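Local coordinates for protein alpha-L-rhamnosidase (Klebsiella oxytoca, PDB 4XHC) that probably releases terminal alpha-L-rhamnose from rhamnosides by hydrolysis, as a family GH78 glycosidase, and holds rhamnose in its pocket, at residues V222-T226 / A501-W505; D237-R241 / L522-H528; N464-L468 / A529-T533. One frame throughout, in Å; residues are numbered along the deposited sequence.

Contact 1: residues V222-T226 / A501-W505; sequences VAVLT and ADTFW
Thr-226 and Thr-503 mark the closest approach of the two backbones, with their CA atoms 4.9 Å apart. On one side is a turn of helix 214-230. On the other is an irregular run, 501-505, whose residues 503-505 have extended backbone angles and run past the helix. A single polar bond joins the segments, and it falls to a side chain: the backbone N of Phe-504 donates to Thr-226 OG1 over 3.0 Å, nearly straight at 164°. With chi1 at -51°, OG1 lies back over the preceding turn, where it donates to Val-222 O at 2.6 Å. Val-222 O also receives the helical bond from Thr-226 N, and the two donors arrive on opposite faces of the carbonyl plane.

Apolar packing surrounds this polar relay. Val-222 CG1 sits over the centre of the Phe-504 ring, 3.5 Å from its centroid and only 8° off the ring normal, a CH-pi contact. Ala-223 CB meets the same ring at its edge, 4.0 Å from CE2, so the phenyl group is bounded on two sides by the helix; Trp-493 adds an edge-to-face contact. Further along, Leu-225 CD2 lies 3.6 Å from Asp-502 O, while its CG leans on the methyl of Thr-503. The polar ends of the loop residues turn to other partners: Thr-503 OG1 bonds Tyr-526 O, and the carboxylate of Asp-502 makes a salt bridge with Arg-174.

As a worked case of a helix holding a loop, the chemistry is economical: one threonine hydroxyl, donor to its own helix and acceptor from the loop, satisfies a buried backbone N-H and is consistent with setting where the Phe-504 ring meets Val-222.

Contact 2: residues D237-R241 / L522-H528; sequences DGPKR and LINSYCH. With RAM (alpha-L-rhamnopyranose), chain C.
Lys-240 and Arg-241 each reach out to backbone carbonyls of the loop 522-528, and together they lock two loops of the six-hairpin catalytic domain, an (alpha/alpha)6 barrel as in other GH78 rhamnosidases, beside the rhamnose pocket. The firmly gripped part lies at this basic end. Lys-240 NZ donates to Asn-524 O at 2.9 Å and more distantly to Leu-522 O at 3.3 Å, its chain bending at chi3 (91°) to bring the ammonium between the two carbonyls. Salt bridges to Glu-130 and Glu-134 add acid partners to the same nitrogen. Next to it, Arg-241 NE donates to Ile-523 O over 2.9 Å; this bond is somewhat bent, 143° at the hydrogen, although the nitrogen stands almost straight ahead of the carbonyl. Along the same edge of the guanidinium, NH2 forms a salt bridge with Glu-506, a pocket residue that also accepts from Ser-525 N, which is consistent with the loop and the acid steadying one another. Three successive loop carbonyls are thus taken up by two neighbouring side chains.

The looser part is the middle, where a water mediates. It accepts from Lys-240 N at 3.0 Å and lies 2.8 Å from Ser-525 OG, linking two groups with no direct hydrogen bond. Here Gly-238 passes close, its CA in a CA-H...O contact with Cys-527 O, and Pro-239 CD packs against Cys-527 SG.

On the sugar side the segments still pack closely, but without a conventional hydrogen bond between them. Asp-237 O lies over the centre of the His-528 ring, and the Asp-237 side chain runs alongside the imidazole. Ser-525 OG, 2.9 Å from His-528 ND1, fixes the turn of that ring, and at its far edge His-528 NE2 donates to rhamnose O3 over 3.1 Å at 161°.

Contact 3: residues N464-L468 / A529-T533; sequences NTPYL and AWSCT. With RAM (alpha-L-rhamnopyranose), chain C.
Trp-530 and Tyr-467 form the heart of this contact, and Pro-466 completes it. The indole of Trp-530 has a different neighbour on each face. Beneath one face stands Tyr-467, whose CB lies 3.7 Å from the centroid of the six-membered ring in a CH-pi contact. The tyrosine ring continues outward from there as an offset stack on the same benzo ring, with centroids 4.6 Å apart and planes inclined by 27°; Tyr-467 CD1 and Trp-530 CE3 are the closest pair, at 3.5 Å. With CG anti to the backbone N (chi1 176°), the ring is carried beneath the tryptophan. Over the opposite face lies rhamnose: Trp-530 CZ3 comes within 3.4 Å of its O4, and O3 hangs above the rim of the same ring. The indole lines one wall of the rhamnose pocket and meets the sugar through its hydroxyl oxygens O2, O3 and O4, and Tyr-467 is the second-shell group that supports it. Trp-530 NE1 donates to the backbone O of Glu-506, which would limit rotation of the indole in its plane.

Pro-466 packs beside this aromatic pair. Its CB and CG lie against Ser-531, CG 3.3 Å from OG, while the hydroxyl itself bonds Trp-505 O. Just ahead, Thr-465 N-caps the helix: its OG1 accepts from Leu-468 N at 3.3 Å and is also bonded to Asp-360, which ties the helix start to that residue.

The contact thus sets the first turn of helix 466-478 against the short 3-10 turn 529-531 that leads toward helix 534-540, with helices 247-259 and 302-319 packing on the aromatic pair through Leu-252, Asp-249, Tyr-304 and Phe-307.

After the N-terminal beta sheets, the chain enters helix 214-230, then the loop 237-241, and much later helix 466-478; each awaits a partner in the long connection between helices 482-498 and 534-540. Contact 1 closes a loop of about 275 residues, contact 2 one of about 281, and contact 3 a shorter one of about 61. None nests inside another: every pair crosses, because the later partners are met in the same order as the earlier ones. Residues 501-533 thereby tie an early helix and loop of the catalytic domain to a late helix, and the adjoining segments 522-528 and 529-533 bring contacts 2 and 3 to the same rhamnose.

Contact 1: residues V222-T226 / A501-W505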
ATOM      1  N   VAL A 222     -22.416 -23.818 -11.374  1.00 51.98           N
ATOM      2  CA  VAL A 222     -21.074 -23.471 -10.923  1.00 50.04           C
ATOM      3  C   VAL A 222     -20.108 -23.318 -12.100  1.00 48.91           C
ATOM      4  O   VAL A 222     -19.269 -22.417 -12.109  1.00 47.41           O
ATOM      5  CB  VAL A 222     -20.562 -24.513  -9.923  1.00 50.25           C
ATOM      6  CG1 VAL A 222     -19.078 -24.322  -9.640  1.00 49.60           C
ATOM      7  CG2 VAL A 222     -21.373 -24.424  -8.637  1.00 51.17           C
ATOM      8  N   ALA A 223     -20.239 -24.188 -13.097  1.00 50.06           N
ATOM      9  CA  ALA A 223     -19.413 -24.128 -14.303  1.00 49.38           C
ATOM     10  C   ALA A 223     -19.580 -22.816 -15.054  1.00 50.36           C
ATOM     11  O   ALA A 223     -18.608 -22.172 -15.414  1.00 49.86           O
ATOM     12  CB  ALA A 223     -19.749 -25.289 -15.222  1.00 49.76           C
ATOM     13  N   VAL A 224     -20.824 -22.427 -15.284  1.00 53.60           N
ATOM     14  CA  VAL A 224     -21.119 -21.208 -16.029  1.00 55.36           C
ATOM     15  C   VAL A 224     -20.538 -19.978 -15.336  1.00 55.00           C
ATOM     16  O   VAL A 224     -19.975 -19.114 -16.006  1.00 56.94           O
ATOM     17  CB  VAL A 224     -22.642 -21.037 -16.261  1.00 57.79           C
ATOM     18  CG1 VAL A 224     -22.968 -19.658 -16.825  1.00 58.25           C
ATOM     19  CG2 VAL A 224     -23.158 -22.117 -17.205  1.00 59.10           C
ATOM     20  N   LEU A 225     -20.671 -19.891 -14.010  1.00 54.70           N
ATOM     21  CA  LEU A 225     -20.110 -18.755 -13.256  1.00 54.57           C
ATOM     22  C   LEU A 225     -18.594 -18.727 -13.386  1.00 54.02           C
ATOM     23  O   LEU A 225     -17.999 -17.653 -13.492  1.00 53.94           O
ATOM     24  CB  LEU A 225     -20.497 -18.810 -11.775  1.00 55.04           C
ATOM     25  CG  LEU A 225     -19.927 -17.706 -10.866  1.00 55.57           C
ATOM     26  CD1 LEU A 225     -20.268 -16.313 -11.391  1.00 55.67           C
ATOM     27  CD2 LEU A 225     -20.403 -17.881  -9.423  1.00 55.62           C
ATOM     28  N   THR A 226     -17.986 -19.915 -13.380  1.00 52.85           N
ATOM     29  CA  THR A 226     -16.549 -20.059 -13.560  1.00 51.47           C
ATOM     30  C   THR A 226     -16.106 -19.444 -14.873  1.00 52.58           C
ATOM     31  O   THR A 226     -15.143 -18.678 -14.916  1.00 53.92           O
ATOM     32  CB  THR A 226     -16.112 -21.540 -13.541  1.00 50.25           C
ATOM     33  OG1 THR A 226     -16.652 -22.191 -12.384  1.00 49.90           O
ATOM     34  CG2 THR A 226     -14.604 -21.642 -13.513  1.00 49.13           C
ATOM     35  N   ALA A 501     -17.941 -25.101  -3.266  1.00 56.07           N
ATOM     36  CA  ALA A 501     -17.304 -24.268  -4.285  1.00 54.62           C
ATOM     37  C   ALA A 501     -18.319 -23.411  -5.027  1.00 55.89           C
ATOM     38  O   ALA A 501     -19.376 -23.897  -5.407  1.00 56.96           O
ATOM     39  CB  ALA A 501     -16.550 -25.135  -5.276  1.00 52.43           C
ATOM     40  N   ASP A 502     -17.995 -22.131  -5.217  1.00 56.45           N
ATOM     41  CA  ASP A 502     -18.796 -21.232  -6.055  1.00 56.66           C
ATOM     42  C   ASP A 502     -18.364 -21.332  -7.517  1.00 54.44           C
ATOM     43  O   ASP A 502     -19.171 -21.102  -8.431  1.00 54.09           O
ATOM     44  CB  ASP A 502     -18.629 -19.787  -5.600  1.00 58.05           C
ATOM     45  CG  ASP A 502     -19.136 -19.550  -4.195  1.00 60.93           C
ATOM     46  OD1 ASP A 502     -20.359 -19.690  -3.973  1.00 62.80           O
ATOM     47  OD2 ASP A 502     -18.307 -19.195  -3.321  1.00 62.35           O
ATOM     48  N   THR A 503     -17.081 -21.649  -7.708  1.00 51.65           N
ATOM     49  CA  THR A 503     -16.463 -21.816  -9.017  1.00 49.56           C
ATOM     50  C   THR A 503     -15.530 -23.019  -8.973  1.00 48.14           C
ATOM     51  O   THR A 503     -15.031 -23.371  -7.909  1.00 48.31           O
ATOM     52  CB  THR A 503     -15.649 -20.577  -9.401  1.00 48.51           C
ATOM     53  OG1 THR A 503     -14.725 -20.272  -8.362  1.00 47.20           O
ATOM     54  CG2 THR A 503     -16.559 -19.396  -9.597  1.00 51.03           C
ATOM     55  N   PHE A 504     -15.287 -23.650 -10.120  1.00 46.59           N
ATOM     56  CA  PHE A 504     -14.440 -24.841 -10.141  1.00 45.77           C
ATOM     57  C   PHE A 504     -12.942 -24.512 -10.107  1.00 44.99           C
ATOM     58  O   PHE A 504     -12.494 -23.476 -10.608  1.00 43.12           O
ATOM     59  CB  PHE A 504     -14.797 -25.763 -11.312  1.00 45.28           C
ATOM     60  CG  PHE A 504     -16.115 -26.456 -11.139  1.00 46.26           C
ATOM     61  CD1 PHE A 504     -16.403 -27.139  -9.966  1.00 47.31           C
ATOM     62  CD2 PHE A 504     -17.078 -26.408 -12.126  1.00 47.02           C
ATOM     63  CE1 PHE A 504     -17.623 -27.765  -9.785  1.00 48.37           C
ATOM     64  CE2 PHE A 504     -18.300 -27.033 -11.952  1.00 48.13           C
ATOM     65  CZ  PHE A 504     -18.572 -27.712 -10.778  1.00 48.66           C
ATOM     66  N   TRP A 505     -12.178 -25.434  -9.523  1.00 44.78           N
ATOM     67  CA  TRP A 505     -10.800 -25.170  -9.124  1.00 44.64           C
ATOM     68  C   TRP A 505      -9.795 -25.544 -10.203  1.00 42.14           C
ATOM     69  O   TRP A 505     -10.034 -26.449 -10.995  1.00 41.13           O
ATOM     70  CB  TRP A 505     -10.472 -25.940  -7.839  1.00 45.66           C
ATOM     71  CG  TRP A 505     -11.453 -25.723  -6.707  1.00 47.40           C
ATOM     72  CD1 TRP A 505     -12.326 -24.684  -6.556  1.00 47.63           C
ATOM     73  CD2 TRP A 505     -11.636 -26.565  -5.565  1.00 48.43           C
ATOM     74  NE1 TRP A 505     -13.046 -24.836  -5.395  1.00 48.77           N
ATOM     75  CE2 TRP A 505     -12.643 -25.984  -4.771  1.00 49.52           C
ATOM     76  CE3 TRP A 505     -11.050 -27.760  -5.144  1.00 49.11           C
ATOM     77  CZ2 TRP A 505     -13.077 -26.558  -3.579  1.00 52.09           C
ATOM     78  CZ3 TRP A 505     -11.480 -28.329  -3.961  1.00 51.16           C
ATOM     79  CH2 TRP A 505     -12.484 -27.730  -3.191  1.00 52.76           C
TER

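Contact 2: residues D237-R241 / L522-H528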
ATOM      1  N   ASP A 237      -6.991 -17.629 -17.781  1.00 48.68           N
ATOM      2  CA  ASP A 237      -6.986 -18.968 -17.188  1.00 48.34           C
ATOM      3  C   ASP A 237      -7.594 -18.956 -15.794  1.00 48.63           C
ATOM      4  O   ASP A 237      -8.395 -19.830 -15.462  1.00 49.13           O
ATOM      5  CB  ASP A 237      -5.581 -19.611 -17.198  1.00 48.94           C
ATOM      6  CG  ASP A 237      -4.549 -18.845 -16.377  1.00 48.73           C
ATOM      7  OD1 ASP A 237      -4.639 -17.610 -16.257  1.00 50.02           O
ATOM      8  OD2 ASP A 237      -3.619 -19.494 -15.867  1.00 49.26           O
ATOM      9  N   GLY A 238      -7.200 -17.964 -14.991  1.00 49.38           N
ATOM     10  CA  GLY A 238      -7.743 -17.737 -13.642  1.00 49.01           C
ATOM     11  C   GLY A 238      -7.701 -16.246 -13.287  1.00 49.16           C
ATOM     12  O   GLY A 238      -6.677 -15.598 -13.485  1.00 48.77           O
ATOM     13  N   PRO A 239      -8.814 -15.685 -12.775  1.00 49.60           N
ATOM     14  CA  PRO A 239      -8.837 -14.242 -12.551  1.00 50.78           C
ATOM     15  C   PRO A 239      -7.966 -13.738 -11.402  1.00 50.77           C
ATOM     16  O   PRO A 239      -7.595 -12.562 -11.402  1.00 51.00           O
ATOM     17  CB  PRO A 239     -10.316 -13.952 -12.258  1.00 51.37           C
ATOM     18  CG  PRO A 239     -11.070 -15.137 -12.756  1.00 50.79           C
ATOM     19  CD  PRO A 239     -10.143 -16.283 -12.546  1.00 51.03           C
ATOM     20  N   LYS A 240      -7.671 -14.587 -10.421  1.00 50.95           N
ATOM     21  CA  LYS A 240      -6.711 -14.223  -9.376  1.00 51.88           C
ATOM     22  C   LYS A 240      -5.305 -14.354  -9.930  1.00 50.15           C
ATOM     23  O   LYS A 240      -4.470 -13.460  -9.803  1.00 49.82           O
ATOM     24  CB  LYS A 240      -6.835 -15.138  -8.159  1.00 52.96           C
ATOM     25  CG  LYS A 240      -5.744 -14.885  -7.121  1.00 54.26           C
ATOM     26  CD  LYS A 240      -5.982 -15.630  -5.819  1.00 54.32           C
ATOM     27  CE  LYS A 240      -5.320 -16.987  -5.833  1.00 54.73           C
ATOM     28  NZ  LYS A 240      -5.911 -17.869  -4.796  1.00 56.01           N
ATOM     29  N   ARG A 241      -5.068 -15.507 -10.531  1.00 50.08           N
ATOM     30  CA  ARG A 241      -3.781 -15.870 -11.073  1.00 50.87           C
ATOM     31  C   ARG A 241      -4.054 -16.929 -12.164  1.00 50.52           C
ATOM     32  O   ARG A 241      -4.808 -17.860 -11.884  1.00 50.79           O
ATOM     33  CB  ARG A 241      -2.957 -16.450  -9.933  1.00 49.76           C
ATOM     34  CG  ARG A 241      -1.587 -16.898 -10.358  1.00 51.80           C
ATOM     35  CD  ARG A 241      -1.023 -17.992  -9.479  1.00 50.47           C
ATOM     36  NE  ARG A 241      -1.801 -19.214  -9.528  1.00 48.81           N
ATOM     37  CZ  ARG A 241      -1.879 -20.022 -10.569  1.00 47.30           C
ATOM     38  NH1 ARG A 241      -1.279 -19.750 -11.711  1.00 47.56           N
ATOM     39  NH2 ARG A 241      -2.602 -21.109 -10.469  1.00 48.36           N
ATOM     40  N   LEU A 522      -2.695 -21.898  -1.037  1.00 48.85           N
ATOM     41  CA  LEU A 522      -3.033 -20.469  -1.071  1.00 49.47           C
ATOM     42  C   LEU A 522      -2.883 -19.841  -2.442  1.00 47.53           C
ATOM     43  O   LEU A 522      -3.584 -18.894  -2.763  1.00 51.04           O
ATOM     44  CB  LEU A 522      -2.125 -19.660  -0.153  1.00 52.08           C
ATOM     45  CG  LEU A 522      -2.144 -19.900   1.350  1.00 54.99           C
ATOM     46  CD1 LEU A 522      -1.153 -18.947   2.011  1.00 56.77           C
ATOM     47  CD2 LEU A 522      -3.543 -19.737   1.903  1.00 55.76           C
ATOM     48  N   ILE A 523      -1.940 -20.332  -3.232  1.00 46.06           N
ATOM     49  CA  ILE A 523      -1.646 -19.727  -4.515  1.00 44.31           C
ATOM     50  C   ILE A 523      -2.241 -20.515  -5.678  1.00 42.50           C
ATOM     51  O   ILE A 523      -2.112 -20.117  -6.824  1.00 42.08           O
ATOM     52  CB  ILE A 523      -0.127 -19.506  -4.673  1.00 44.65           C
ATOM     53  CG1 ILE A 523       0.139 -18.295  -5.558  1.00 45.47           C
ATOM     54  CG2 ILE A 523       0.572 -20.739  -5.211  1.00 43.87           C
ATOM     55  CD1 ILE A 523       1.505 -17.690  -5.341  1.00 46.62           C
ATOM     56  N   ASN A 524      -2.917 -21.624  -5.394  1.00 42.51           N
ATOM     57  CA  ASN A 524      -3.745 -22.257  -6.414  1.00 41.17           C
ATOM     58  C   ASN A 524      -4.879 -21.301  -6.772  1.00 41.10           C
ATOM     59  O   ASN A 524      -5.265 -20.445  -5.970  1.00 40.06           O
ATOM     60  CB  ASN A 524      -4.346 -23.593  -5.933  1.00 40.89           C
ATOM     61  CG  ASN A 524      -3.303 -24.679  -5.714  1.00 40.85           C
ATOM     62  OD1 ASN A 524      -2.131 -24.524  -6.067  1.00 41.59           O
ATOM     63  ND2 ASN A 524      -3.730 -25.794  -5.129  1.00 40.29           N
ATOM     64  N   SER A 525      -5.412 -21.463  -7.977  1.00 40.88           N
ATOM     65  CA  SER A 525      -6.591 -20.714  -8.418  1.00 40.71           C
ATOM     66  C   SER A 525      -7.850 -21.512  -8.113  1.00 41.00           C
ATOM     67  O   SER A 525      -7.878 -22.727  -8.302  1.00 42.41           O
ATOM     68  CB  SER A 525      -6.485 -20.412  -9.909  1.00 39.22           C
ATOM     69  OG  SER A 525      -7.726 -19.980 -10.421  1.00 40.04           O
ATOM     70  N   TYR A 526      -8.882 -20.833  -7.623  1.00 42.04           N
ATOM     71  CA  TYR A 526     -10.152 -21.481  -7.254  1.00 42.89           C
ATOM     72  C   TYR A 526     -11.291 -21.083  -8.185  1.00 43.30           C
ATOM     73  O   TYR A 526     -12.460 -21.359  -7.924  1.00 41.90           O
ATOM     74  CB  TYR A 526     -10.487 -21.203  -5.780  1.00 43.73           C
ATOM     75  CG  TYR A 526      -9.498 -21.890  -4.895  1.00 43.43           C
ATOM     76  CD1 TYR A 526      -9.658 -23.220  -4.548  1.00 43.71           C
ATOM     77  CD2 TYR A 526      -8.347 -21.241  -4.481  1.00 44.13           C
ATOM     78  CE1 TYR A 526      -8.712 -23.877  -3.774  1.00 43.94           C
ATOM     79  CE2 TYR A 526      -7.407 -21.883  -3.695  1.00 44.38           C
ATOM     80  CZ  TYR A 526      -7.593 -23.200  -3.348  1.00 43.82           C
ATOM     81  OH  TYR A 526      -6.649 -23.823  -2.575  1.00 43.90           O
ATOM     82  N   CYS A 527     -10.919 -20.465  -9.298  1.00 45.02           N
ATOM     83  CA  CYS A 527     -11.843 -20.200 -10.390  1.00 47.87           C
ATOM     84  C   CYS A 527     -11.028 -20.328 -11.658  1.00 47.59           C
ATOM     85  O   CYS A 527     -10.378 -19.368 -12.070  1.00 49.02           O
ATOM     86  CB  CYS A 527     -12.439 -18.797 -10.267  1.00 49.94           C
ATOM     87  SG  CYS A 527     -13.501 -18.323 -11.639  1.00 50.64           S
ATOM     88  N   HIS A 528     -11.030 -21.523 -12.245  1.00 46.52           N
ATOM     89  CA  HIS A 528     -10.186 -21.814 -13.399  1.00 46.49           C
ATOM     90  C   HIS A 528     -11.058 -22.435 -14.457  1.00 46.67           C
ATOM     91  O   HIS A 528     -11.630 -23.501 -14.246  1.00 45.17           O
ATOM     92  CB  HIS A 528      -9.050 -22.769 -13.013  1.00 46.37           C
ATOM     93  CG  HIS A 528      -7.705 -22.337 -13.500  1.00 45.31           C
ATOM     94  ND1 HIS A 528      -7.040 -21.253 -12.976  1.00 45.14           N
ATOM     95  CD2 HIS A 528      -6.889 -22.855 -14.446  1.00 46.54           C
ATOM     96  CE1 HIS A 528      -5.878 -21.111 -13.584  1.00 45.39           C
ATOM     97  NE2 HIS A 528      -5.760 -22.071 -14.480  1.00 46.37           N
TER
HETATM   98  C1  RAM C 900      -0.334 -23.072 -15.178  1.00 42.92           C
HETATM   99  C2  RAM C 900      -1.830 -22.828 -15.188  1.00 43.00           C
HETATM  100  C3  RAM C 900      -2.356 -22.781 -16.610  1.00 44.08           C
HETATM  101  C4  RAM C 900      -1.699 -23.883 -17.424  1.00 44.03           C
HETATM  102  C5  RAM C 900      -0.220 -23.564 -17.570  1.00 45.45           C
HETATM  103  C6  RAM C 900       0.650 -24.793 -17.654  1.00 47.24           C
HETATM  104  O1  RAM C 900       0.225 -22.263 -14.220  1.00 43.00           O
HETATM  105  O2  RAM C 900      -2.422 -23.926 -14.514  1.00 43.68           O
HETATM  106  O3  RAM C 900      -3.775 -22.945 -16.632  1.00 46.08           O
HETATM  107  O4  RAM C 900      -2.280 -23.961 -18.712  1.00 43.03           O
HETATM  108  O5  RAM C 900       0.235 -22.776 -16.448  1.00 45.97           O
HETATM  109  O   HOH W   1      -8.512 -17.387  -9.931  1.00 47.29           O

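Contact 3: residues N464-L468 / A529-T533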
ATOM      1  N   ASN A 464      -4.381 -35.105 -11.658  1.00 47.81           N
ATOM      2  CA  ASN A 464      -4.377 -34.058 -10.640  1.00 46.48           C
ATOM      3  C   ASN A 464      -5.244 -32.843 -10.951  1.00 45.58           C
ATOM      4  O   ASN A 464      -5.390 -31.979 -10.096  1.00 45.78           O
ATOM      5  CB  ASN A 464      -2.951 -33.565 -10.401  1.00 46.80           C
ATOM      6  CG  ASN A 464      -2.156 -34.471  -9.482  1.00 49.18           C
ATOM      7  OD1 ASN A 464      -2.693 -35.370  -8.831  1.00 51.56           O
ATOM      8  ND2 ASN A 464      -0.851 -34.239  -9.433  1.00 50.20           N
ATOM      9  N   THR A 465      -5.817 -32.753 -12.146  1.00 44.70           N
ATOM     10  CA  THR A 465      -6.569 -31.553 -12.518  1.00 44.97           C
ATOM     11  C   THR A 465      -7.888 -31.871 -13.219  1.00 45.45           C
ATOM     12  O   THR A 465      -8.012 -32.893 -13.887  1.00 47.64           O
ATOM     13  CB  THR A 465      -5.740 -30.638 -13.440  1.00 44.30           C
ATOM     14  OG1 THR A 465      -5.374 -31.351 -14.628  1.00 43.38           O
ATOM     15  CG2 THR A 465      -4.489 -30.170 -12.733  1.00 44.42           C
ATOM     16  N   PRO A 466      -8.888 -30.997 -13.067  1.00 44.45           N
ATOM     17  CA  PRO A 466     -10.070 -31.176 -13.884  1.00 44.80           C
ATOM     18  C   PRO A 466      -9.776 -31.022 -15.384  1.00 44.29           C
ATOM     19  O   PRO A 466     -10.569 -31.464 -16.208  1.00 46.52           O
ATOM     20  CB  PRO A 466     -11.009 -30.075 -13.391  1.00 44.38           C
ATOM     21  CG  PRO A 466     -10.530 -29.737 -12.031  1.00 43.90           C
ATOM     22  CD  PRO A 466      -9.052 -29.901 -12.102  1.00 44.43           C
ATOM     23  N   TYR A 467      -8.655 -30.397 -15.732  1.00 43.42           N
ATOM     24  CA  TYR A 467      -8.197 -30.330 -17.130  1.00 43.32           C
ATOM     25  C   TYR A 467      -8.015 -31.733 -17.726  1.00 43.06           C
ATOM     26  O   TYR A 467      -8.545 -32.035 -18.792  1.00 41.19           O
ATOM     27  CB  TYR A 467      -6.878 -29.546 -17.210  1.00 43.12           C
ATOM     28  CG  TYR A 467      -6.244 -29.479 -18.576  1.00 43.11           C
ATOM     29  CD1 TYR A 467      -6.774 -28.673 -19.564  1.00 44.62           C
ATOM     30  CD2 TYR A 467      -5.094 -30.195 -18.865  1.00 43.97           C
ATOM     31  CE1 TYR A 467      -6.200 -28.590 -20.822  1.00 46.15           C
ATOM     32  CE2 TYR A 467      -4.507 -30.123 -20.116  1.00 46.52           C
ATOM     33  CZ  TYR A 467      -5.067 -29.316 -21.100  1.00 47.60           C
ATOM     34  OH  TYR A 467      -4.494 -29.222 -22.358  1.00 49.07           O
ATOM     35  N   LEU A 468      -7.261 -32.583 -17.035  1.00 42.81           N
ATOM     36  CA  LEU A 468      -7.033 -33.938 -17.518  1.00 43.60           C
ATOM     37  C   LEU A 468      -8.291 -34.776 -17.387  1.00 44.44           C
ATOM     38  O   LEU A 468      -8.548 -35.649 -18.207  1.00 46.64           O
ATOM     39  CB  LEU A 468      -5.876 -34.610 -16.786  1.00 43.17           C
ATOM     40  CG  LEU A 468      -5.490 -35.994 -17.303  1.00 43.84           C
ATOM     41  CD1 LEU A 468      -5.280 -35.967 -18.804  1.00 45.07           C
ATOM     42  CD2 LEU A 468      -4.229 -36.481 -16.612  1.00 44.85           C
ATOM     43  N   ALA A 529     -11.144 -21.770 -15.601  1.00 48.18           N
ATOM     44  CA  ALA A 529     -12.137 -22.116 -16.617  1.00 50.37           C
ATOM     45  C   ALA A 529     -11.830 -23.404 -17.387  1.00 49.09           C
ATOM     46  O   ALA A 529     -12.705 -23.938 -18.063  1.00 49.27           O
ATOM     47  CB  ALA A 529     -12.341 -20.951 -17.576  1.00 51.94           C
ATOM     48  N   TRP A 530     -10.610 -23.914 -17.280  1.00 47.21           N
ATOM     49  CA  TRP A 530     -10.317 -25.212 -17.859  1.00 46.38           C
ATOM     50  C   TRP A 530     -11.026 -26.317 -17.076  1.00 46.84           C
ATOM     51  O   TRP A 530     -11.024 -27.471 -17.492  1.00 46.67           O
ATOM     52  CB  TRP A 530      -8.798 -25.449 -18.005  1.00 44.55           C
ATOM     53  CG  TRP A 530      -8.000 -25.832 -16.787  1.00 43.08           C
ATOM     54  CD1 TRP A 530      -8.460 -26.081 -15.529  1.00 43.60           C
ATOM     55  CD2 TRP A 530      -6.584 -26.062 -16.741  1.00 42.98           C
ATOM     56  NE1 TRP A 530      -7.416 -26.424 -14.693  1.00 43.41           N
ATOM     57  CE2 TRP A 530      -6.258 -26.427 -15.419  1.00 42.75           C
ATOM     58  CE3 TRP A 530      -5.563 -25.996 -17.692  1.00 43.51           C
ATOM     59  CZ2 TRP A 530      -4.959 -26.717 -15.023  1.00 43.00           C
ATOM     60  CZ3 TRP A 530      -4.274 -26.280 -17.299  1.00 43.48           C
ATOM     61  CH2 TRP A 530      -3.982 -26.636 -15.974  1.00 43.55           C
ATOM     62  N   SER A 531     -11.647 -25.948 -15.952  1.00 47.70           N
ATOM     63  CA  SER A 531     -12.426 -26.887 -15.140  1.00 49.37           C
ATOM     64  C   SER A 531     -13.945 -26.753 -15.286  1.00 50.05           C
ATOM     65  O   SER A 531     -14.677 -27.379 -14.529  1.00 50.29           O
ATOM     66  CB  SER A 531     -12.081 -26.709 -13.663  1.00 50.56           C
ATOM     67  OG  SER A 531     -10.687 -26.800 -13.455  1.00 52.49           O
ATOM     68  N   CYS A 532     -14.423 -25.973 -16.252  1.00 50.64           N
ATOM     69  CA  CYS A 532     -15.862 -25.730 -16.385  1.00 53.06           C
ATOM     70  C   CYS A 532     -16.528 -26.471 -17.558  1.00 53.23           C
ATOM     71  O   CYS A 532     -17.639 -26.123 -17.967  1.00 54.09           O
ATOM     72  CB  CYS A 532     -16.126 -24.225 -16.511  1.00 55.86           C
ATOM     73  SG  CYS A 532     -15.705 -23.516 -18.119  1.00 58.24           S
ATOM     74  N   THR A 533     -15.877 -27.511 -18.070  1.00 51.54           N
ATOM     75  CA  THR A 533     -16.387 -28.215 -19.241  1.00 52.70           C
ATOM     76  C   THR A 533     -17.649 -29.042 -19.007  1.00 53.45           C
ATOM     77  O   THR A 533     -18.365 -29.334 -19.964  1.00 56.15           O
ATOM     78  CB  THR A 533     -15.321 -29.121 -19.865  1.00 52.29           C
ATOM     79  OG1 THR A 533     -14.636 -29.837 -18.836  1.00 52.97           O
ATOM     80  CG2 THR A 533     -14.330 -28.294 -20.649  1.00 52.32           C
TER
HETATM   81  C1  RAM C 900      -0.334 -23.072 -15.178  1.00 42.92           C
HETATM   82  C2  RAM C 900      -1.830 -22.828 -15.188  1.00 43.00           C
HETATM   83  C3  RAM C 900      -2.356 -22.781 -16.610  1.00 44.08           C
HETATM   84  C4  RAM C 900      -1.699 -23.883 -17.424  1.00 44.03           C
HETATM   85  C5  RAM C 900      -0.220 -23.564 -17.570  1.00 45.45           C
HETATM   86  C6  RAM C 900       0.650 -24.793 -17.654  1.00 47.24           C
HETATM   87  O1  RAM C 900       0.225 -22.263 -14.220  1.00 43.00           O
HETATM   88  O2  RAM C 900      -2.422 -23.926 -14.514  1.00 43.68           O
HETATM   89  O3  RAM C 900      -3.775 -22.945 -16.632  1.00 46.08           O
HETATM   90  O4  RAM C 900      -2.280 -23.961 -18.712  1.00 43.03           O
HETATM   91  O5  RAM C 900       0.235 -22.776 -16.448  1.00 45.97           O